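Local atomic coordinates of peptide-binding protein (Photobacterium damsela subsp. piscicida, PDB entry 6SQX), a protein that cleaves the peptidoglycan of potentially competing bacteria as a secreted NlpC/P60 endopeptidase, probably by a cysteine-type peptidase mechanism. Residues 25-29 against 444-448; 148-154 against 176-182; 230-236 against 288-294. All coordinates share one frame; numbering follows the deposited sequence.

Contact 1. Residues 25-29 against 444-448. With EDO (1,2-ethanediol), chain K; EDO (1,2-ethanediol), chain R.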
loop_
_atom_site.group_PDB
_atom_site.type_symbol
_atom_site.label_atom_id
_atom_site.label_comp_id
_atom_site.label_asym_id
_atom_site.label_seq_id
_atom_site.Cartn_x
_atom_site.Cartn_y
_atom_site.Cartn_z
ATOM N N THR A 25 11.963 9.879 19.702
ATOM C CA THR A 25 12.572 8.964 18.737
ATOM C C THR A 25 13.155 7.751 19.461
ATOM O O THR A 25 13.532 7.830 20.635
ATOM C CB THR A 25 13.691 9.648 17.963
ATOM O OG1 THR A 25 14.699 10.051 18.926
ATOM C CG2 THR A 25 13.149 10.843 17.194
ATOM N N ILE A 26 13.190 6.615 18.771
ATOM C CA ILE A 26 13.925 5.456 19.275
ATOM C C ILE A 26 14.938 4.988 18.236
ATOM O O ILE A 26 14.713 5.137 17.023
ATOM C CB ILE A 26 12.977 4.315 19.721
ATOM C CG1 ILE A 26 11.933 3.938 18.630
ATOM C CG2 ILE A 26 12.337 4.628 21.083
ATOM C CD1 ILE A 26 11.327 2.543 18.869
ATOM N N PRO A 27 16.034 4.384 18.682
ATOM C CA PRO A 27 17.064 3.911 17.749
ATOM C C PRO A 27 16.564 2.762 16.885
ATOM O O PRO A 27 15.634 2.034 17.258
ATOM C CB PRO A 27 18.169 3.399 18.685
ATOM C CG PRO A 27 17.995 4.180 19.943
ATOM C CD PRO A 27 16.466 4.310 20.096
ATOM N N ILE A 28 17.225 2.586 15.732
ATOM C CA ILE A 28 17.113 1.351 14.962
ATOM C C ILE A 28 17.727 0.222 15.778
ATOM O O ILE A 28 18.773 0.399 16.418
ATOM C CB ILE A 28 17.839 1.508 13.615
ATOM C CG1 ILE A 28 17.183 2.628 12.807
ATOM C CG2 ILE A 28 17.804 0.200 12.813
ATOM C CD1 ILE A 28 17.856 2.890 11.430
ATOM N N GLU A 29 17.080 -0.945 15.799
ATOM C CA GLU A 29 17.469 -2.004 16.732
ATOM C C GLU A 29 18.331 -3.090 16.115
ATOM O O GLU A 29 19.347 -3.484 16.703
ATOM C CB GLU A 29 16.222 -2.663 17.328
ATOM C CG GLU A 29 15.401 -1.704 18.189
ATOM C CD GLU A 29 14.235 -2.371 18.842
ATOM O OE1 GLU A 29 14.409 -3.032 19.892
ATOM O OE2 GLU A 29 13.134 -2.278 18.272
ATOM N N ILE A 444 8.470 -3.992 18.507
ATOM C CA ILE A 444 9.243 -2.789 18.178
ATOM C C ILE A 444 9.472 -1.973 19.437
ATOM O O ILE A 444 8.524 -1.583 20.122
ATOM C CB ILE A 444 8.502 -1.907 17.150
ATOM C CG1 ILE A 444 8.198 -2.656 15.863
ATOM C CG2 ILE A 444 9.354 -0.643 16.858
ATOM C CD1 ILE A 444 7.277 -1.856 14.941
ATOM N N GLY A 445 10.737 -1.625 19.715
ATOM C CA GLY A 445 11.043 -0.775 20.840
ATOM C C GLY A 445 10.999 -1.421 22.213
ATOM O O GLY A 445 11.301 -0.736 23.202
ATOM N N ASP A 446 10.673 -2.710 22.311
ATOM C CA ASP A 446 10.616 -3.351 23.627
ATOM C C ASP A 446 11.947 -3.235 24.350
ATOM O O ASP A 446 11.980 -3.156 25.587
ATOM C CB ASP A 446 10.254 -4.838 23.512
ATOM C CG ASP A 446 8.765 -5.099 23.340
ATOM O OD1 ASP A 446 7.965 -4.154 23.323
ATOM O OD2 ASP A 446 8.421 -6.289 23.235
ATOM N N ALA A 447 13.048 -3.197 23.596
ATOM C CA ALA A 447 14.364 -3.076 24.199
ATOM C C ALA A 447 14.543 -1.771 24.953
ATOM O O ALA A 447 15.407 -1.706 25.836
ATOM C CB ALA A 447 15.444 -3.175 23.116
ATOM N N PHE A 448 13.740 -0.754 24.655
ATOM C CA PHE A 448 13.849 0.573 25.243
ATOM C C PHE A 448 12.818 0.810 26.336
ATOM O O PHE A 448 12.735 1.919 26.885
ATOM C CB PHE A 448 13.728 1.627 24.138
ATOM C CG PHE A 448 14.615 1.344 22.967
ATOM C CD1 PHE A 448 15.992 1.213 23.134
ATOM C CD2 PHE A 448 14.086 1.196 21.686
ATOM C CE1 PHE A 448 16.823 0.904 22.033
ATOM C CE2 PHE A 448 14.910 0.925 20.594
ATOM C CZ PHE A 448 16.284 0.763 20.776
HETATM C C1 EDO K . 20.851 -0.631 18.590
HETATM O O1 EDO K . 20.837 -2.064 18.679
HETATM C C2 EDO K . 20.030 -0.086 19.751
HETATM O O2 EDO K . 20.492 -0.717 20.955
HETATM C C1 EDO R . 22.172 -2.185 13.614
HETATM O O1 EDO R . 21.642 -1.050 12.920
HETATM C C2 EDO R . 21.933 -1.915 15.088
HETATM O O2 EDO R . 21.838 -0.495 15.258
HETATM O O HOH W 1 12.647 -4.672 20.906
#
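Pro-27 lays its ring over one face of the Phe-448 phenyl ring: CD stands 3.8 Å from the ring centroid, a CH-pi contact displaced toward the rim. Two more aliphatic groups reach the ring obliquely, Ile-26 with CB at 3.8 Å from CD2 of Phe-448, and Glu-29 with CG at 3.6 Å from CE2 of Phe-448. CG1 of Ile-26 sits between its backbone N and carbonyl carbon (chi1 51°), and from there CD1 runs over CA of Gly-445. An ethanediol, probably from the crystallisation liquor, lies at the edge of the phenyl ring and donates a hydrogen bond to the backbone O of Glu-29.

The polar part centres on the Glu-29 carboxylate. Gly-445 N donates a nearly straight bond to OE2 of Glu-29 (2.9 Å, 166°), arriving from above the carboxylate plane. A water donates to OE1 of Glu-29 at 2.6 Å and accepts from N of Ala-447 at 3.1 Å. Tyr-405 OH is also hydrogen-bonded to OE1. Within the 3-10 turn 446-448, Phe-448 N bonds to Gly-445 O, and Phe-448 stands at the N-cap position of helix 449-453.

With both carboxylate oxygens in use, the Glu-29 end is held against rotation while its CG packs on the ring; the amide and water donors would suit an ionised carboxylate. The contact thereby joins the loop after strand 23-25 to the turn before helix 449-453.

Contact 2. Residues 148-154 against 176-182. With EDO (1,2-ethanediol), chain N.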
loop_
_atom_site.group_PDB
_atom_site.type_symbol
_atom_site.label_atom_id
_atom_site.label_comp_id
_atom_site.label_asym_id
_atom_site.label_seq_id
_atom_site.Cartn_x
_atom_site.Cartn_y
_atom_site.Cartn_z
ATOM N N ASN A 148 2.070 8.832 -12.062
ATOM C CA ASN A 148 1.899 8.309 -10.702
ATOM C C ASN A 148 0.952 9.240 -9.961
ATOM O O ASN A 148 1.074 10.466 -10.041
ATOM C CB ASN A 148 3.243 8.273 -9.978
ATOM C CG ASN A 148 4.274 7.440 -10.721
ATOM O OD1 ASN A 148 4.026 6.318 -11.152
ATOM N ND2 ASN A 148 5.482 8.009 -10.875
ATOM N N ALA A 149 -0.018 8.668 -9.244
ATOM C CA ALA A 149 -1.105 9.477 -8.715
ATOM C C ALA A 149 -1.342 9.228 -7.226
ATOM O O ALA A 149 -1.358 8.073 -6.773
ATOM C CB ALA A 149 -2.385 9.178 -9.514
ATOM N N GLN A 150 -1.560 10.313 -6.482
ATOM C CA GLN A 150 -2.050 10.210 -5.111
ATOM C C GLN A 150 -3.571 10.198 -5.131
ATOM O O GLN A 150 -4.197 11.201 -5.501
ATOM C CB GLN A 150 -1.528 11.375 -4.262
ATOM C CG GLN A 150 0.012 11.249 -4.096
ATOM C CD GLN A 150 0.580 12.218 -3.156
ATOM O OE1 GLN A 150 0.457 12.073 -1.947
ATOM N NE2 GLN A 150 1.198 13.264 -3.700
ATOM N N VAL A 151 -4.158 9.048 -4.772
ATOM C CA VAL A 151 -5.610 8.900 -4.796
ATOM C C VAL A 151 -6.154 9.553 -3.540
ATOM O O VAL A 151 -5.660 9.311 -2.413
ATOM C CB VAL A 151 -6.002 7.415 -4.854
ATOM C CG1 VAL A 151 -7.572 7.291 -4.879
ATOM C CG2 VAL A 151 -5.381 6.757 -6.090
ATOM N N ARG A 152 -7.184 10.369 -3.728
ATOM C CA ARG A 152 -7.744 11.220 -2.685
ATOM C C ARG A 152 -9.209 10.840 -2.426
ATOM O O ARG A 152 -9.946 10.502 -3.361
ATOM C CB ARG A 152 -7.720 12.711 -3.159
ATOM C CG ARG A 152 -6.334 13.207 -3.708
ATOM C CD ARG A 152 -5.265 13.307 -2.598
ATOM N NE ARG A 152 -5.558 14.450 -1.732
ATOM C CZ ARG A 152 -5.010 14.668 -0.544
ATOM N NH1 ARG A 152 -4.134 13.771 -0.071
ATOM N NH2 ARG A 152 -5.341 15.760 0.158
ATOM N N SER A 153 -9.651 10.943 -1.171
ATOM C CA SER A 153 -11.034 10.559 -0.904
ATOM C C SER A 153 -12.036 11.590 -1.402
ATOM O O SER A 153 -13.215 11.252 -1.571
ATOM C CB SER A 153 -11.222 10.312 0.578
ATOM O OG SER A 153 -11.122 11.504 1.327
ATOM N N LEU A 154 -11.627 12.841 -1.582
ATOM C CA LEU A 154 -12.399 13.943 -2.134
ATOM C C LEU A 154 -11.519 14.610 -3.176
ATOM O O LEU A 154 -10.289 14.536 -3.074
ATOM C CB LEU A 154 -12.694 14.983 -1.044
ATOM C CG LEU A 154 -13.630 14.526 0.075
ATOM C CD1 LEU A 154 -13.691 15.603 1.155
ATOM C CD2 LEU A 154 -15.035 14.234 -0.502
ATOM N N ILE A 176 -7.427 12.637 3.907
ATOM C CA ILE A 176 -7.894 12.596 2.517
ATOM C C ILE A 176 -7.027 11.683 1.668
ATOM O O ILE A 176 -7.461 11.218 0.604
ATOM C CB ILE A 176 -7.933 14.015 1.910
ATOM C CG1 ILE A 176 -8.701 14.986 2.812
ATOM C CG2 ILE A 176 -8.503 14.001 0.488
ATOM C CD1 ILE A 176 -10.125 14.581 3.089
ATOM N N GLN A 177 -5.793 11.408 2.102
ATOM C CA GLN A 177 -4.853 10.645 1.298
ATOM C C GLN A 177 -5.128 9.143 1.410
ATOM O O GLN A 177 -5.107 8.585 2.519
ATOM C CB GLN A 177 -3.438 10.975 1.774
ATOM C CG GLN A 177 -2.330 10.201 0.964
ATOM C CD GLN A 177 -2.508 10.343 -0.578
ATOM O OE1 GLN A 177 -2.856 11.450 -1.079
ATOM N NE2 GLN A 177 -2.320 9.224 -1.317
ATOM N N LEU A 178 -5.375 8.469 0.275
ATOM C CA LEU A 178 -5.762 7.060 0.341
ATOM C C LEU A 178 -4.715 6.078 -0.170
ATOM O O LEU A 178 -4.431 5.064 0.498
ATOM C CB LEU A 178 -7.024 6.834 -0.486
ATOM C CG LEU A 178 -8.270 7.546 0.035
ATOM C CD1 LEU A 178 -9.481 7.183 -0.862
ATOM C CD2 LEU A 178 -8.584 7.211 1.520
ATOM N N SER A 179 -4.176 6.298 -1.375
ATOM C CA SER A 179 -3.277 5.322 -1.985
ATOM C C SER A 179 -2.347 6.023 -2.964
ATOM O O SER A 179 -2.619 7.144 -3.399
ATOM C CB SER A 179 -4.051 4.263 -2.778
ATOM O OG SER A 179 -4.924 3.568 -1.900
ATOM N N ALA A 180 -1.280 5.319 -3.359
ATOM C CA ALA A 180 -0.399 5.789 -4.425
ATOM C C ALA A 180 -0.456 4.762 -5.548
ATOM O O ALA A 180 -0.049 3.609 -5.346
ATOM C CB ALA A 180 1.044 5.885 -3.923
ATOM N N LEU A 181 -0.954 5.171 -6.725
ATOM C CA LEU A 181 -1.051 4.282 -7.890
ATOM C C LEU A 181 -0.008 4.643 -8.933
ATOM O O LEU A 181 0.177 5.820 -9.255
ATOM C CB LEU A 181 -2.455 4.335 -8.545
ATOM C CG LEU A 181 -3.657 3.895 -7.718
ATOM C CD1 LEU A 181 -4.951 4.060 -8.520
ATOM C CD2 LEU A 181 -3.483 2.474 -7.245
ATOM N N TRP A 182 0.624 3.621 -9.494
ATOM C CA TRP A 182 1.728 3.855 -10.406
ATOM C C TRP A 182 1.278 3.925 -11.862
ATOM O O TRP A 182 0.298 3.295 -12.274
ATOM C CB TRP A 182 2.742 2.707 -10.254
ATOM C CG TRP A 182 3.090 2.462 -8.820
ATOM C CD1 TRP A 182 2.927 1.303 -8.137
ATOM C CD2 TRP A 182 3.601 3.420 -7.864
ATOM N NE1 TRP A 182 3.290 1.457 -6.819
ATOM C CE2 TRP A 182 3.716 2.745 -6.621
ATOM C CE3 TRP A 182 3.943 4.774 -7.931
ATOM C CZ2 TRP A 182 4.191 3.369 -5.471
ATOM C CZ3 TRP A 182 4.437 5.396 -6.776
ATOM C CH2 TRP A 182 4.557 4.689 -5.565
HETATM C C1 EDO N . 6.155 11.362 -8.660
HETATM O O1 EDO N . 5.698 10.913 -9.935
HETATM C C2 EDO N . 6.358 10.132 -7.778
HETATM O O2 EDO N . 7.543 9.439 -8.135
#
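Val-151 faces both Leu-178 and Ser-179, a classic beta bulge in the antiparallel pair of strands 149-152 and 177-181, the latter part of the SH3b1-type SH3 domain. Backbone bonds spread around it: Val-151 N gives to Ser-179 O and Leu-178 N to Val-151 O, each 2.8 Å. Ala-149 and Leu-181 are a hydrogen-bonded antiparallel pair toward one end, and Ser-153 N bonds to Ile-176 O at the other.

Apolar contacts gather on the face of Val-151 and Leu-181, where CG2 of Val-151 meets CD1 of Leu-181 at 3.7 Å. Strand 206-211 adds Val-210 to this face. Beyond the bulge, CD1 of Leu-178 packs on CA of Ser-153.

Polar side chains occupy the face of Gln-150, Arg-152 and Gln-177. There Gln-150 OE1 bonds to Asp-319 N and Gln-177 NE2 to Gly-316 O, linking the strands to the NlpC/P60 region. Turns at chi2 (-69°) and chi3 (-72°) fold the Arg-152 side chain over Ile-176, whose CG2 lies over one guanidinium face, offset toward its rim, while NH2 makes a salt bridge with Asp-174. At the guanidinium edge, NH1 of Arg-152 donates in plane to a lone pair of Gln-177 OE1, 2.8 Å away.

Contact 3. Residues 230-236 against 288-294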
loop_
_atom_site.group_PDB
_atom_site.type_symbol
_atom_site.label_atom_id
_atom_site.label_comp_id
_atom_site.label_asym_id
_atom_site.label_seq_id
_atom_site.Cartn_x
_atom_site.Cartn_y
_atom_site.Cartn_z
ATOM N N ARG A 230 5.672 -8.649 -23.648
ATOM C CA ARG A 230 6.389 -8.947 -22.423
ATOM C C ARG A 230 6.252 -7.753 -21.481
ATOM O O ARG A 230 6.273 -6.601 -21.917
ATOM C CB ARG A 230 7.850 -9.137 -22.794
ATOM C CG ARG A 230 8.783 -9.466 -21.700
ATOM C CD ARG A 230 10.096 -10.018 -22.350
ATOM N NE ARG A 230 10.648 -9.095 -23.357
ATOM C CZ ARG A 230 10.673 -9.262 -24.684
ATOM N NH1 ARG A 230 11.157 -8.288 -25.444
ATOM N NH2 ARG A 230 10.265 -10.378 -25.270
ATOM N N LEU A 231 6.073 -8.025 -20.191
ATOM C CA LEU A 231 5.973 -6.986 -19.176
ATOM C C LEU A 231 7.223 -6.981 -18.297
ATOM O O LEU A 231 7.837 -8.035 -18.044
ATOM C CB LEU A 231 4.734 -7.219 -18.298
ATOM C CG LEU A 231 3.406 -7.159 -19.054
ATOM C CD1 LEU A 231 2.256 -7.564 -18.110
ATOM C CD2 LEU A 231 3.137 -5.752 -19.620
ATOM N N VAL A 232 7.592 -5.781 -17.835
ATOM C CA VAL A 232 8.749 -5.619 -16.978
ATOM C C VAL A 232 8.341 -4.818 -15.752
ATOM O O VAL A 232 7.302 -4.149 -15.715
ATOM C CB VAL A 232 9.957 -4.940 -17.679
ATOM C CG1 VAL A 232 10.515 -5.814 -18.796
ATOM C CG2 VAL A 232 9.579 -3.532 -18.174
ATOM N N THR A 233 9.213 -4.832 -14.750
ATOM C CA THR A 233 8.955 -4.130 -13.505
ATOM C C THR A 233 10.291 -3.595 -13.000
ATOM O O THR A 233 11.333 -4.238 -13.218
ATOM C CB THR A 233 8.254 -5.066 -12.484
ATOM O OG1 THR A 233 7.707 -4.319 -11.393
ATOM C CG2 THR A 233 9.189 -6.201 -11.992
ATOM N N PRO A 234 10.305 -2.430 -12.360
ATOM C CA PRO A 234 11.608 -1.851 -11.980
ATOM C C PRO A 234 12.270 -2.658 -10.881
ATOM O O PRO A 234 11.609 -3.251 -10.023
ATOM C CB PRO A 234 11.243 -0.463 -11.451
ATOM C CG PRO A 234 9.904 -0.091 -12.177
ATOM C CD PRO A 234 9.186 -1.467 -12.201
ATOM N N THR A 235 13.598 -2.582 -10.843
ATOM C CA THR A 235 14.367 -3.295 -9.823
ATOM C C THR A 235 14.910 -2.388 -8.726
ATOM O O THR A 235 15.594 -2.894 -7.823
ATOM C CB THR A 235 15.500 -4.104 -10.459
ATOM O OG1 THR A 235 16.308 -3.207 -11.209
ATOM C CG2 THR A 235 14.916 -5.164 -11.405
ATOM N N VAL A 236 14.626 -1.077 -8.772
ATOM C CA VAL A 236 14.967 -0.127 -7.716
ATOM C C VAL A 236 13.726 0.718 -7.433
ATOM O O VAL A 236 12.773 0.740 -8.226
ATOM C CB VAL A 236 16.157 0.789 -8.105
ATOM C CG1 VAL A 236 17.455 -0.035 -8.352
ATOM C CG2 VAL A 236 15.816 1.673 -9.328
ATOM N N LYS A 288 16.660 0.459 -14.984
ATOM C CA LYS A 288 16.836 -0.733 -14.150
ATOM C C LYS A 288 15.476 -1.428 -14.004
ATOM O O LYS A 288 14.597 -0.981 -13.242
ATOM C CB LYS A 288 17.413 -0.383 -12.787
ATOM C CG LYS A 288 18.761 0.399 -12.816
ATOM C CD LYS A 288 18.457 1.805 -12.203
ATOM C CE LYS A 288 19.648 2.707 -11.881
ATOM N NZ LYS A 288 19.164 4.082 -11.431
ATOM N N PHE A 289 15.303 -2.520 -14.746
ATOM C CA PHE A 289 14.058 -3.270 -14.712
ATOM C C PHE A 289 14.343 -4.710 -15.088
ATOM O O PHE A 289 15.439 -5.042 -15.556
ATOM C CB PHE A 289 12.935 -2.656 -15.589
ATOM C CG PHE A 289 13.287 -2.476 -17.054
ATOM C CD1 PHE A 289 13.304 -3.561 -17.930
ATOM C CD2 PHE A 289 13.550 -1.205 -17.555
ATOM C CE1 PHE A 289 13.618 -3.386 -19.294
ATOM C CE2 PHE A 289 13.860 -1.011 -18.903
ATOM C CZ PHE A 289 13.880 -2.098 -19.781
ATOM N N THR A 290 13.346 -5.564 -14.878
ATOM C CA THR A 290 13.478 -6.980 -15.171
ATOM C C THR A 290 12.126 -7.541 -15.597
ATOM O O THR A 290 11.084 -6.981 -15.276
ATOM C CB THR A 290 14.064 -7.751 -13.972
ATOM O OG1 THR A 290 14.564 -9.025 -14.403
ATOM C CG2 THR A 290 13.001 -7.976 -12.940
ATOM N N THR A 291 12.158 -8.668 -16.306
ATOM C CA THR A 291 10.904 -9.277 -16.735
ATOM C C THR A 291 10.021 -9.586 -15.533
ATOM O O THR A 291 10.482 -10.123 -14.520
ATOM C CB THR A 291 11.172 -10.561 -17.538
ATOM O OG1 THR A 291 11.926 -10.245 -18.719
ATOM C CG2 THR A 291 9.856 -11.251 -17.939
ATOM N N TRP A 292 8.744 -9.247 -15.652
ATOM C CA TRP A 292 7.758 -9.435 -14.603
ATOM C C TRP A 292 6.932 -10.683 -14.911
ATOM O O TRP A 292 6.656 -10.958 -16.081
ATOM C CB TRP A 292 6.850 -8.200 -14.565
ATOM C CG TRP A 292 5.783 -8.294 -13.530
ATOM C CD1 TRP A 292 5.847 -7.844 -12.242
ATOM C CD2 TRP A 292 4.477 -8.856 -13.701
ATOM N NE1 TRP A 292 4.675 -8.138 -11.579
ATOM C CE2 TRP A 292 3.819 -8.756 -12.463
ATOM C CE3 TRP A 292 3.823 -9.467 -14.775
ATOM C CZ2 TRP A 292 2.503 -9.203 -12.278
ATOM C CZ3 TRP A 292 2.534 -9.954 -14.578
ATOM C CH2 TRP A 292 1.889 -9.810 -13.341
ATOM N N PRO A 293 6.517 -11.490 -13.910
ATOM C CA PRO A 293 6.866 -11.316 -12.491
ATOM C C PRO A 293 8.302 -11.686 -12.180
ATOM O O PRO A 293 8.873 -12.603 -12.786
ATOM C CB PRO A 293 5.948 -12.307 -11.775
ATOM C CG PRO A 293 4.885 -12.662 -12.771
ATOM C CD PRO A 293 5.546 -12.597 -14.094
ATOM N N MET A 294 8.879 -10.965 -11.221
ATOM C CA MET A 294 10.222 -11.296 -10.787
ATOM C C MET A 294 10.206 -12.680 -10.128
ATOM O O MET A 294 9.248 -13.053 -9.445
ATOM C CB MET A 294 10.662 -10.240 -9.781
ATOM C CG MET A 294 12.014 -10.455 -9.168
ATOM S SD MET A 294 12.542 -9.072 -8.099
ATOM C CE MET A 294 12.750 -7.759 -9.281
HETATM O O HOH W 2 6.081 -10.643 -18.907
#
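Trp-292 lies beside Leu-231 and is crossed obliquely by Thr-233. Its CB lies 3.6 Å from Leu-231 O, with CG opposite the backbone N (chi1 179°), the torsion that lays the indole beside Leu-231. CG has CB of Thr-233 at 4.2 Å. CD1 comes closer, 3.7 Å from CB of Thr-233, and the Thr-233 methyl CG2 meets the ring at its edge, in plane. NE1 turns to another part of the fold and is hydrogen-bonded to Ser-333 O. On the benzene side, CE3 of Trp-292 touches CD1 of Leu-231 at 4.1 Å. Pro-293, which follows a cis peptide bond, folds its CG over the centre of one indole face.

Antiparallel pairing holds the backbones in place. Trp-292 N gives an almost straight bond to Leu-231 O (2.8 Å, 177°), although it approaches tilted from the carbonyl plane. Next to it, a water accepts from Leu-231 N and donates to Trp-292 O. Thr-233 and Thr-290 exchange two bonds, and Thr-235 N reaches Lys-288 O from above its carbonyl plane. Away from the indole, Val-232 puts CG2 4.2 Å from the centroid of the Phe-289 ring, an off-centre CH-pi contact, and CG2 of Thr-235 meets CG2 of Thr-290 at 3.7 Å.

Within this chain, strand 289-291 is an outermost strand of its antiparallel sheet, with 230-234 between it and 259-262; Trp-292 reaches Phe-60 and Asn-61 of helix 50-64, while Met-294 packs on helices 298-308 and 326-334.

From the N terminus, the chain enters contact 1 almost at once, and that loop closes only at 444-448, after 414 intervening residues; contacts 2 and 3 both nest inside it. Contact 2 opens at 148-154 and closes a short loop at 176-182, free of regular helix and strand, pairing strand 149-152 with 177-181. Contact 3 follows in series and joins 230-234 to the outermost strand 289-291, enclosing the other three strands of its sheet, 259-262, 265-271 and 277-281. None cross. Contact 1 ties the N-terminal segment to the turn before helix 449-453 and stands apart; contacts 2 and 3 come within about 8 Å between nearest atoms, without touching.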